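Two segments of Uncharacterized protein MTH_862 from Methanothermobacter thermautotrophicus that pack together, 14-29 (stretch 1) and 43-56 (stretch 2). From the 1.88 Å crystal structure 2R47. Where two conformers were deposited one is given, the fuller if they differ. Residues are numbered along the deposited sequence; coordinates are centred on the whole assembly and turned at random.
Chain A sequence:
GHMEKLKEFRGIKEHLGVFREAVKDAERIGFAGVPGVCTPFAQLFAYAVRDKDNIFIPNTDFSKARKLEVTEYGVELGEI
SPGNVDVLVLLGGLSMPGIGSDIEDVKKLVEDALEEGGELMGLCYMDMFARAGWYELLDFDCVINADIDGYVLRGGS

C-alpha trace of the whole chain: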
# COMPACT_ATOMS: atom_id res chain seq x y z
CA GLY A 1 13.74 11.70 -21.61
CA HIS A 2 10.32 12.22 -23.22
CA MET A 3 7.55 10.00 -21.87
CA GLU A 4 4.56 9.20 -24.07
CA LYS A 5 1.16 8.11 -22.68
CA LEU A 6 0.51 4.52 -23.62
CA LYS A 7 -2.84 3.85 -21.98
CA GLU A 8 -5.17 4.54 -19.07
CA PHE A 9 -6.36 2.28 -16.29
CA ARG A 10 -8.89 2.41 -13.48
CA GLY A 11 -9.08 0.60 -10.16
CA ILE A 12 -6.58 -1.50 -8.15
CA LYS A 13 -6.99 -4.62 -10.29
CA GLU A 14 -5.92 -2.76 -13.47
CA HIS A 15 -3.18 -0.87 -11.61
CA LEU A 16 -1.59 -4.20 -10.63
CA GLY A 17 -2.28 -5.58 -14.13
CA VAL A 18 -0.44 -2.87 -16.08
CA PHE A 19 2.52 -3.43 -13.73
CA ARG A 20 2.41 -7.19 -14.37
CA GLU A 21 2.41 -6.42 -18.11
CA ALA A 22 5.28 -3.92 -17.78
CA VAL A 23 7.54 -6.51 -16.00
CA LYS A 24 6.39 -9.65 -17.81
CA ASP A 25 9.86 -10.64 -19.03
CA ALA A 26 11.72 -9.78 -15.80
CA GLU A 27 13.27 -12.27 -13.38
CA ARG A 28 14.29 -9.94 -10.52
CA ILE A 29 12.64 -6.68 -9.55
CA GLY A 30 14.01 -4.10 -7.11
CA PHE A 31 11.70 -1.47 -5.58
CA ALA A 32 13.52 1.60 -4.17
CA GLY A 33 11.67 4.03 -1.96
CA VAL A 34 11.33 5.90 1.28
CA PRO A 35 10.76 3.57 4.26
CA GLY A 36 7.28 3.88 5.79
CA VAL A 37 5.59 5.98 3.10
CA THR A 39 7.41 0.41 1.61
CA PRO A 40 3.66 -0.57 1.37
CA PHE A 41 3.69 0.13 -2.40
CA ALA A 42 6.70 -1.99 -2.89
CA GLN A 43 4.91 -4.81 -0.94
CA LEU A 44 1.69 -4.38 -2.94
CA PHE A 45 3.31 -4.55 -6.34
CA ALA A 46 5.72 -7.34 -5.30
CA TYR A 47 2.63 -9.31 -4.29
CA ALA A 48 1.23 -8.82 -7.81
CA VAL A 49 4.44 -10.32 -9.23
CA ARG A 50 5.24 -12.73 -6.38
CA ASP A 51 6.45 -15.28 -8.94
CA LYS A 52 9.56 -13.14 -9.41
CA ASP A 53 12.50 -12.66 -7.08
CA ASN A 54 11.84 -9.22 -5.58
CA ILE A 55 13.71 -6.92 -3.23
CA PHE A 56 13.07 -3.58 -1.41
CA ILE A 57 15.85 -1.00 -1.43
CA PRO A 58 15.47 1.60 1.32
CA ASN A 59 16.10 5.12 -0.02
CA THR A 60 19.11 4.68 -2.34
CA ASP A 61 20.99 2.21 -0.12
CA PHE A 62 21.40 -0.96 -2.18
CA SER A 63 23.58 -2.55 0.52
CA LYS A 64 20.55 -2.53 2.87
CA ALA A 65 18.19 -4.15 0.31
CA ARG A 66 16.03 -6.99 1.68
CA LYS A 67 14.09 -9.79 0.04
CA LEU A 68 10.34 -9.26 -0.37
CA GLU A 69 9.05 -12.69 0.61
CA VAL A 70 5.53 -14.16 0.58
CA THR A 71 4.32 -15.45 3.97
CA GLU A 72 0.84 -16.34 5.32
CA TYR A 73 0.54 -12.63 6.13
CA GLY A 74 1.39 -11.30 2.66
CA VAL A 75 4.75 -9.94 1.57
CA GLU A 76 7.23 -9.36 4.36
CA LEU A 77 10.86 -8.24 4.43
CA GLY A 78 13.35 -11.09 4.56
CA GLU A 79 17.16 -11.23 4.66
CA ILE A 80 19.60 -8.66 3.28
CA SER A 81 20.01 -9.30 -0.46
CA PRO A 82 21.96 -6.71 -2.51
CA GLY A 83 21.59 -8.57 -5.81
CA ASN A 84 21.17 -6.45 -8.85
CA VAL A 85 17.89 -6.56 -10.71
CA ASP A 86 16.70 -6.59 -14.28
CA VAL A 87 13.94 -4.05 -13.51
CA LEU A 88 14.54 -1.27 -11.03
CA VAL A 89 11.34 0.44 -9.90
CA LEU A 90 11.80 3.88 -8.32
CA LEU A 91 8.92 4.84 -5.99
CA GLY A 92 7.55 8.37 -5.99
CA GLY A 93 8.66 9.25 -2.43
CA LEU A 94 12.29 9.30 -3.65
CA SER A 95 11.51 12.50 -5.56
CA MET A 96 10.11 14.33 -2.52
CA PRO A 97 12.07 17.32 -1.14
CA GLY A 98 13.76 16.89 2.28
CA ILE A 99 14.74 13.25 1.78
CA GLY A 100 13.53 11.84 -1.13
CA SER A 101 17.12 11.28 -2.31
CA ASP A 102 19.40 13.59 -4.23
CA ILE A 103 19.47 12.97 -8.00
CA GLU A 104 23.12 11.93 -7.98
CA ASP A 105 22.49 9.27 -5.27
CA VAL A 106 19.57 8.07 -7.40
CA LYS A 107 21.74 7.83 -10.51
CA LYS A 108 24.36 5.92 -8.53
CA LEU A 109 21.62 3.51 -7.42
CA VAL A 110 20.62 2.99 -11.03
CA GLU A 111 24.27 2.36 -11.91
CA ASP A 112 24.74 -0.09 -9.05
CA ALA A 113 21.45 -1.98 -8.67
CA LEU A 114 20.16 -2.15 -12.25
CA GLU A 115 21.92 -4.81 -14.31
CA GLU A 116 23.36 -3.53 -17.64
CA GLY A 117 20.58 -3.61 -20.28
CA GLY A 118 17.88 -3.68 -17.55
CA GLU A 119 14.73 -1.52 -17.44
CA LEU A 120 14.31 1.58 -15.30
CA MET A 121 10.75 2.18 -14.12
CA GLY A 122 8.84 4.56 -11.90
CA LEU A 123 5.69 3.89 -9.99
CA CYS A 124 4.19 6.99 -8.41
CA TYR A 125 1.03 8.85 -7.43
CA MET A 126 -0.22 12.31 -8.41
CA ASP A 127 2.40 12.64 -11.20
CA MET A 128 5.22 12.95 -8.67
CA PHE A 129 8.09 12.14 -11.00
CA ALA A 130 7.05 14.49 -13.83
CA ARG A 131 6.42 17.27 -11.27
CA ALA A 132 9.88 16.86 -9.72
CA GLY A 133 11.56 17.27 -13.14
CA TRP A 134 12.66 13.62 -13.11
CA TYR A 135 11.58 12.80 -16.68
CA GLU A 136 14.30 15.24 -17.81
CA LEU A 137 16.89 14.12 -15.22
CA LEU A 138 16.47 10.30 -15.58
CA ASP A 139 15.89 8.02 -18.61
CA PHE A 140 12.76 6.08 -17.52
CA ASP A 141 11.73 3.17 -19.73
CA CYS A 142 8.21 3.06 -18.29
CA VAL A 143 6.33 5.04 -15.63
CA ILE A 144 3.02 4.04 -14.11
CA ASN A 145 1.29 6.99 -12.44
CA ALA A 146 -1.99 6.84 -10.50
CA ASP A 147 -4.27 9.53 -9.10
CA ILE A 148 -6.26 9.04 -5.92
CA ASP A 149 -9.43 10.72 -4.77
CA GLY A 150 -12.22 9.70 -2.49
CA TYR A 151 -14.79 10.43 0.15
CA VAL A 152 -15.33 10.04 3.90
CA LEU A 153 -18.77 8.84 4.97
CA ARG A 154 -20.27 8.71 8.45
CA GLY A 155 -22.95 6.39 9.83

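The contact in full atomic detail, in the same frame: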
# COMPACT_ATOMS: atom_id res chain seq x y z
N GLU A 14 -6.62 -3.18 -12.24
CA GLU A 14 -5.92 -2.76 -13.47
C GLU A 14 -4.57 -2.13 -13.17
O GLU A 14 -3.68 -2.21 -13.97
CB GLU A 14 -6.78 -1.78 -14.27
CG GLU A 14 -8.10 -2.44 -14.79
CD GLU A 14 -8.99 -1.49 -15.55
OE1 GLU A 14 -8.45 -0.55 -16.16
OE2 GLU A 14 -10.24 -1.69 -15.54
N HIS A 15 -4.46 -1.44 -12.03
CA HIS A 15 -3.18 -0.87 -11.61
C HIS A 15 -2.12 -1.98 -11.45
O HIS A 15 -1.00 -1.90 -12.02
CB HIS A 15 -3.38 -0.14 -10.27
CG HIS A 15 -2.26 0.80 -9.92
ND1 HIS A 15 -2.23 1.48 -8.74
CD2 HIS A 15 -1.17 1.21 -10.64
CE1 HIS A 15 -1.16 2.26 -8.71
NE2 HIS A 15 -0.49 2.10 -9.85
N LEU A 16 -2.48 -3.04 -10.72
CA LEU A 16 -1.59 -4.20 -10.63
C LEU A 16 -1.34 -4.85 -12.00
O LEU A 16 -0.20 -5.25 -12.34
CB LEU A 16 -2.16 -5.25 -9.65
CG LEU A 16 -2.44 -4.77 -8.20
CD1 LEU A 16 -3.05 -5.94 -7.39
CD2 LEU A 16 -1.17 -4.23 -7.58
N GLY A 17 -2.40 -4.96 -12.80
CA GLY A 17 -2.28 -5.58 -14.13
C GLY A 17 -1.33 -4.91 -15.10
O GLY A 17 -0.54 -5.59 -15.79
N VAL A 18 -1.38 -3.58 -15.18
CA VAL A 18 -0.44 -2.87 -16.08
C VAL A 18 1.00 -3.01 -15.59
O VAL A 18 1.93 -3.01 -16.38
CB VAL A 18 -0.80 -1.39 -16.32
CG1 VAL A 18 -2.21 -1.28 -16.94
CG2 VAL A 18 -0.70 -0.55 -15.02
N PHE A 19 1.18 -3.15 -14.27
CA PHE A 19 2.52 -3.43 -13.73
C PHE A 19 2.95 -4.84 -14.16
O PHE A 19 4.07 -5.04 -14.68
CB PHE A 19 2.56 -3.26 -12.19
CG PHE A 19 3.97 -3.48 -11.61
CD1 PHE A 19 4.97 -2.53 -11.83
CD2 PHE A 19 4.28 -4.66 -10.96
CE1 PHE A 19 6.29 -2.75 -11.35
CE2 PHE A 19 5.58 -4.89 -10.49
CZ PHE A 19 6.55 -3.92 -10.65
N ARG A 20 2.07 -5.82 -13.96
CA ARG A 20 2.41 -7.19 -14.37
C ARG A 20 2.82 -7.25 -15.83
O ARG A 20 3.75 -7.95 -16.17
CB ARG A 20 1.21 -8.11 -14.21
CG ARG A 20 0.92 -8.43 -12.77
CD ARG A 20 0.02 -9.69 -12.63
NE ARG A 20 -0.66 -9.60 -11.34
CZ ARG A 20 -1.85 -9.06 -11.13
NH1 ARG A 20 -2.59 -8.63 -12.16
NH2 ARG A 20 -2.34 -8.99 -9.88
N GLU A 21 2.11 -6.50 -16.68
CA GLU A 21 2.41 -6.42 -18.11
C GLU A 21 3.77 -5.77 -18.35
O GLU A 21 4.56 -6.28 -19.16
CB GLU A 21 1.34 -5.58 -18.80
CG GLU A 21 0.02 -6.27 -18.90
CD GLU A 21 -1.07 -5.36 -19.44
OE1 GLU A 21 -0.85 -4.13 -19.65
OE2 GLU A 21 -2.18 -5.88 -19.65
N ALA A 22 4.03 -4.66 -17.65
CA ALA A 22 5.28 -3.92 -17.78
C ALA A 22 6.50 -4.80 -17.43
O ALA A 22 7.51 -4.71 -18.09
CB ALA A 22 5.26 -2.62 -16.93
N VAL A 23 6.40 -5.67 -16.42
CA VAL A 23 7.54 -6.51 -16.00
C VAL A 23 7.45 -7.99 -16.42
O VAL A 23 8.13 -8.85 -15.85
CB VAL A 23 7.76 -6.42 -14.46
CG1 VAL A 23 8.06 -4.94 -14.10
CG2 VAL A 23 6.55 -6.95 -13.70
N LYS A 24 6.68 -8.27 -17.46
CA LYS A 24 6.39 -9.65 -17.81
C LYS A 24 7.63 -10.49 -18.07
O LYS A 24 7.62 -11.67 -17.77
CB LYS A 24 5.49 -9.72 -19.04
CG LYS A 24 5.95 -8.95 -20.26
CD LYS A 24 4.82 -8.93 -21.33
CE LYS A 24 5.36 -8.77 -22.77
NZ LYS A 24 4.28 -8.32 -23.78
N ASP A 25 8.66 -9.90 -18.64
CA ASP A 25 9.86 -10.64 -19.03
C ASP A 25 10.97 -10.61 -17.98
O ASP A 25 12.04 -11.19 -18.21
CB ASP A 25 10.40 -10.12 -20.37
CG ASP A 25 9.46 -10.45 -21.54
OD1 ASP A 25 8.88 -11.56 -21.55
OD2 ASP A 25 9.30 -9.59 -22.44
N ALA A 26 10.71 -9.97 -16.85
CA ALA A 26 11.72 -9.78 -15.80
C ALA A 26 11.84 -11.00 -14.91
O ALA A 26 10.86 -11.68 -14.65
CB ALA A 26 11.39 -8.55 -14.91
N GLU A 27 13.04 -11.22 -14.36
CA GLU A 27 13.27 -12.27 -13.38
C GLU A 27 13.33 -11.68 -11.95
O GLU A 27 12.92 -12.32 -11.00
CB GLU A 27 14.64 -12.95 -13.63
CG GLU A 27 14.77 -13.76 -14.91
CD GLU A 27 16.15 -14.48 -15.06
OE1 GLU A 27 17.17 -14.17 -14.34
OE2 GLU A 27 16.20 -15.38 -15.93
N ARG A 28 13.95 -10.50 -11.82
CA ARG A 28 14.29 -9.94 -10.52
C ARG A 28 13.94 -8.47 -10.57
O ARG A 28 14.44 -7.74 -11.43
CB ARG A 28 15.79 -10.14 -10.23
CG ARG A 28 16.25 -9.69 -8.84
CD ARG A 28 17.64 -10.22 -8.42
NE ARG A 28 18.22 -9.44 -7.32
CZ ARG A 28 18.09 -9.75 -6.04
NH1 ARG A 28 17.42 -10.85 -5.68
NH2 ARG A 28 18.66 -9.02 -5.11
N ILE A 29 13.07 -8.07 -9.64
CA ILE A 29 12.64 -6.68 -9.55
C ILE A 29 13.10 -6.08 -8.23
O ILE A 29 13.03 -6.73 -7.18
CB ILE A 29 11.12 -6.55 -9.68
CG1 ILE A 29 10.65 -7.13 -11.02
CG2 ILE A 29 10.67 -5.05 -9.58
CD1 ILE A 29 9.14 -7.20 -11.16
N GLN A 43 5.47 -3.49 -1.36
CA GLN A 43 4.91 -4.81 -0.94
C GLN A 43 3.70 -5.17 -1.79
O GLN A 43 3.51 -6.34 -2.16
CB GLN A 43 4.53 -4.77 0.56
CG GLN A 43 5.83 -4.78 1.38
CD GLN A 43 5.67 -4.34 2.84
OE1 GLN A 43 5.31 -3.23 3.14
NE2 GLN A 43 6.05 -5.21 3.72
N LEU A 44 2.90 -4.17 -2.13
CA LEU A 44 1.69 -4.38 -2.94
C LEU A 44 2.04 -4.86 -4.32
O LEU A 44 1.48 -5.86 -4.83
CB LEU A 44 0.84 -3.11 -3.01
CG LEU A 44 -0.43 -3.25 -3.89
CD1 LEU A 44 -1.39 -4.30 -3.30
CD2 LEU A 44 -1.09 -1.92 -4.04
N PHE A 45 2.98 -4.18 -4.96
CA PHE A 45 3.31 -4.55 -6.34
C PHE A 45 4.16 -5.81 -6.43
O PHE A 45 4.03 -6.59 -7.39
CB PHE A 45 3.89 -3.34 -7.09
CG PHE A 45 2.83 -2.34 -7.45
CD1 PHE A 45 2.13 -2.46 -8.65
CD2 PHE A 45 2.42 -1.36 -6.53
CE1 PHE A 45 1.11 -1.55 -8.99
CE2 PHE A 45 1.38 -0.49 -6.85
CZ PHE A 45 0.71 -0.60 -8.08
N ALA A 46 5.02 -6.03 -5.44
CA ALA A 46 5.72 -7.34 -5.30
C ALA A 46 4.75 -8.50 -5.18
O ALA A 46 4.94 -9.55 -5.83
CB ALA A 46 6.67 -7.31 -4.08
N TYR A 47 3.71 -8.34 -4.37
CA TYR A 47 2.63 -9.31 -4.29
C TYR A 47 2.05 -9.63 -5.67
O TYR A 47 1.80 -10.79 -5.97
CB TYR A 47 1.48 -8.87 -3.35
CG TYR A 47 0.53 -10.05 -3.08
CD1 TYR A 47 0.95 -11.14 -2.30
CD2 TYR A 47 -0.76 -10.09 -3.65
CE1 TYR A 47 0.11 -12.23 -2.05
CE2 TYR A 47 -1.63 -11.20 -3.40
CZ TYR A 47 -1.16 -12.26 -2.62
OH TYR A 47 -1.97 -13.39 -2.36
N ALA A 48 1.81 -8.62 -6.48
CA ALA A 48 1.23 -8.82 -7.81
C ALA A 48 2.15 -9.63 -8.72
O ALA A 48 1.70 -10.23 -9.69
CB ALA A 48 0.91 -7.44 -8.45
N VAL A 49 3.46 -9.56 -8.45
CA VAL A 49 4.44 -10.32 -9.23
C VAL A 49 5.25 -11.25 -8.33
O VAL A 49 6.46 -11.41 -8.53
CB VAL A 49 5.35 -9.42 -10.10
CG1 VAL A 49 4.50 -8.68 -11.14
CG2 VAL A 49 6.19 -8.42 -9.23
N ARG A 50 4.56 -11.94 -7.42
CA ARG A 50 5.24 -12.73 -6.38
C ARG A 50 5.96 -13.95 -6.95
O ARG A 50 6.72 -14.61 -6.24
CB ARG A 50 4.23 -13.16 -5.31
CG ARG A 50 2.97 -13.83 -5.88
CD ARG A 50 2.04 -14.20 -4.72
NE ARG A 50 0.78 -14.83 -5.13
CZ ARG A 50 -0.25 -14.18 -5.70
NH1 ARG A 50 -0.15 -12.87 -5.95
NH2 ARG A 50 -1.39 -14.82 -6.02
N ASP A 51 5.70 -14.24 -8.22
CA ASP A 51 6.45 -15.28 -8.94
C ASP A 51 7.92 -14.93 -9.18
O ASP A 51 8.79 -15.80 -9.49
CB ASP A 51 5.75 -15.63 -10.28
CG ASP A 51 5.49 -14.40 -11.18
OD1 ASP A 51 4.74 -13.48 -10.81
OD2 ASP A 51 6.00 -14.39 -12.31
N LYS A 52 8.23 -13.63 -9.10
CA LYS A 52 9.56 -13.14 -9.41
C LYS A 52 10.37 -13.08 -8.14
O LYS A 52 9.85 -13.33 -7.07
CB LYS A 52 9.47 -11.76 -10.05
CG LYS A 52 8.83 -11.85 -11.42
CD LYS A 52 8.72 -10.50 -12.04
CE LYS A 52 7.78 -10.56 -13.26
NZ LYS A 52 8.09 -11.70 -14.20
N ASP A 53 11.66 -12.82 -8.27
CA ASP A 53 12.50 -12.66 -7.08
C ASP A 53 12.61 -11.14 -6.86
O ASP A 53 13.19 -10.40 -7.66
CB ASP A 53 13.89 -13.30 -7.24
CG ASP A 53 13.93 -14.80 -6.82
OD1 ASP A 53 12.92 -15.36 -6.32
OD2 ASP A 53 15.01 -15.42 -6.96
N ASN A 54 12.02 -10.67 -5.75
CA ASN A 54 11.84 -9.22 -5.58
C ASN A 54 12.57 -8.74 -4.32
O ASN A 54 12.65 -9.48 -3.30
CB ASN A 54 10.36 -8.93 -5.36
CG ASN A 54 9.50 -9.35 -6.57
OD1 ASN A 54 9.88 -9.10 -7.71
ND2 ASN A 54 8.37 -10.00 -6.31
N ILE A 55 13.06 -7.53 -4.39
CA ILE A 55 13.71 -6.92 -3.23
C ILE A 55 13.25 -5.47 -3.01
O ILE A 55 12.78 -4.80 -3.95
CB ILE A 55 15.28 -6.90 -3.35
CG1 ILE A 55 15.74 -5.98 -4.48
CG2 ILE A 55 15.89 -8.35 -3.58
CD1 ILE A 55 17.33 -5.89 -4.63
N PHE A 56 13.43 -4.98 -1.77
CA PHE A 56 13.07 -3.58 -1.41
C PHE A 56 14.37 -2.90 -1.03
O PHE A 56 15.10 -3.40 -0.16
CB PHE A 56 12.13 -3.54 -0.23
CG PHE A 56 11.90 -2.12 0.28
CD1 PHE A 56 11.27 -1.19 -0.56
CD2 PHE A 56 12.36 -1.72 1.53
CE1 PHE A 56 11.07 0.13 -0.16
CE2 PHE A 56 12.18 -0.39 1.94
CZ PHE A 56 11.55 0.53 1.10

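The two stretches make the same kind of journey, helix through turn to strand, and they pack along its whole length: side chains interlock between the helices, a lysine bridges the turns, and parallel β pairing joins the strands, together burying 910 Å² summed over both sides.

The helices 14-22 and 43-48 cross at -63°, with their axes 9.7 Å apart at closest approach. Phe 45 is the centre of this part, losing 107 Å² to the other stretch, and its CA-to-CB bond points toward it. Its edge meets the face of two aromatic rings: that of His 15, with centroids 4.8 Å apart and planes at 73°, and that of Phe 19, at 5.4 Å and 76°. Over a face of the Phe 45 ring lies Leu 16, whose CD2 is 4.0 Å from the ring centroid and 22° off the normal, the geometry of a CH-pi contact. The same CD2 touches Leu 44 CG and Ala 48 CB, both at 3.9 Å, so one methyl contacts three residues of the facing helix.

Toward the ends of the helices the packing becomes partly polar. Arg 20 donates from NE to Ala 48 O, with 2.9 Å between these atoms and an N-H...acceptor angle of 143°; the carbonyl lies near the guanidinium plane, as an in-plane N-H donor requires. Val 49 extends the apolar layer toward the strands: its CG1 lies 3.7 Å from Val 23 CG2, and its CG2 is 3.8 Å from Phe 19 CE2 and 3.7 Å from Ile 29 CD1.

Each stretch then reverses through a type I turn, Val 23 to Ala 26 and Val 49 to Lys 52. Lys 52 reaches from the second turn to the first, where its NZ donates to Ala 26 O at 2.8 Å. Its aliphatic portion is also used, with CD 3.4 Å from Ile 29 CD1.

The strands pair in parallel, Arg 28 with Asp 53 and Ile 29 with Asn 54, at CA-CA distances of 4.7 and 4.8 Å. Three backbone bonds fix the register: Asp 53 N to Glu 27 O (3.0 Å, 173°), Ile 29 N to Asp 53 O (3.1 Å, 145°) and Ile 55 N to Ile 29 O (2.9 Å, 157°). Side chains of Arg 28 and Asp 53 share one face of the sheet, those of Ile 29 and Asn 54 the other. Arg 28 stretches along its face until Ile 55 CG2 lies over its guanidinium, 3.2 Å from NH2.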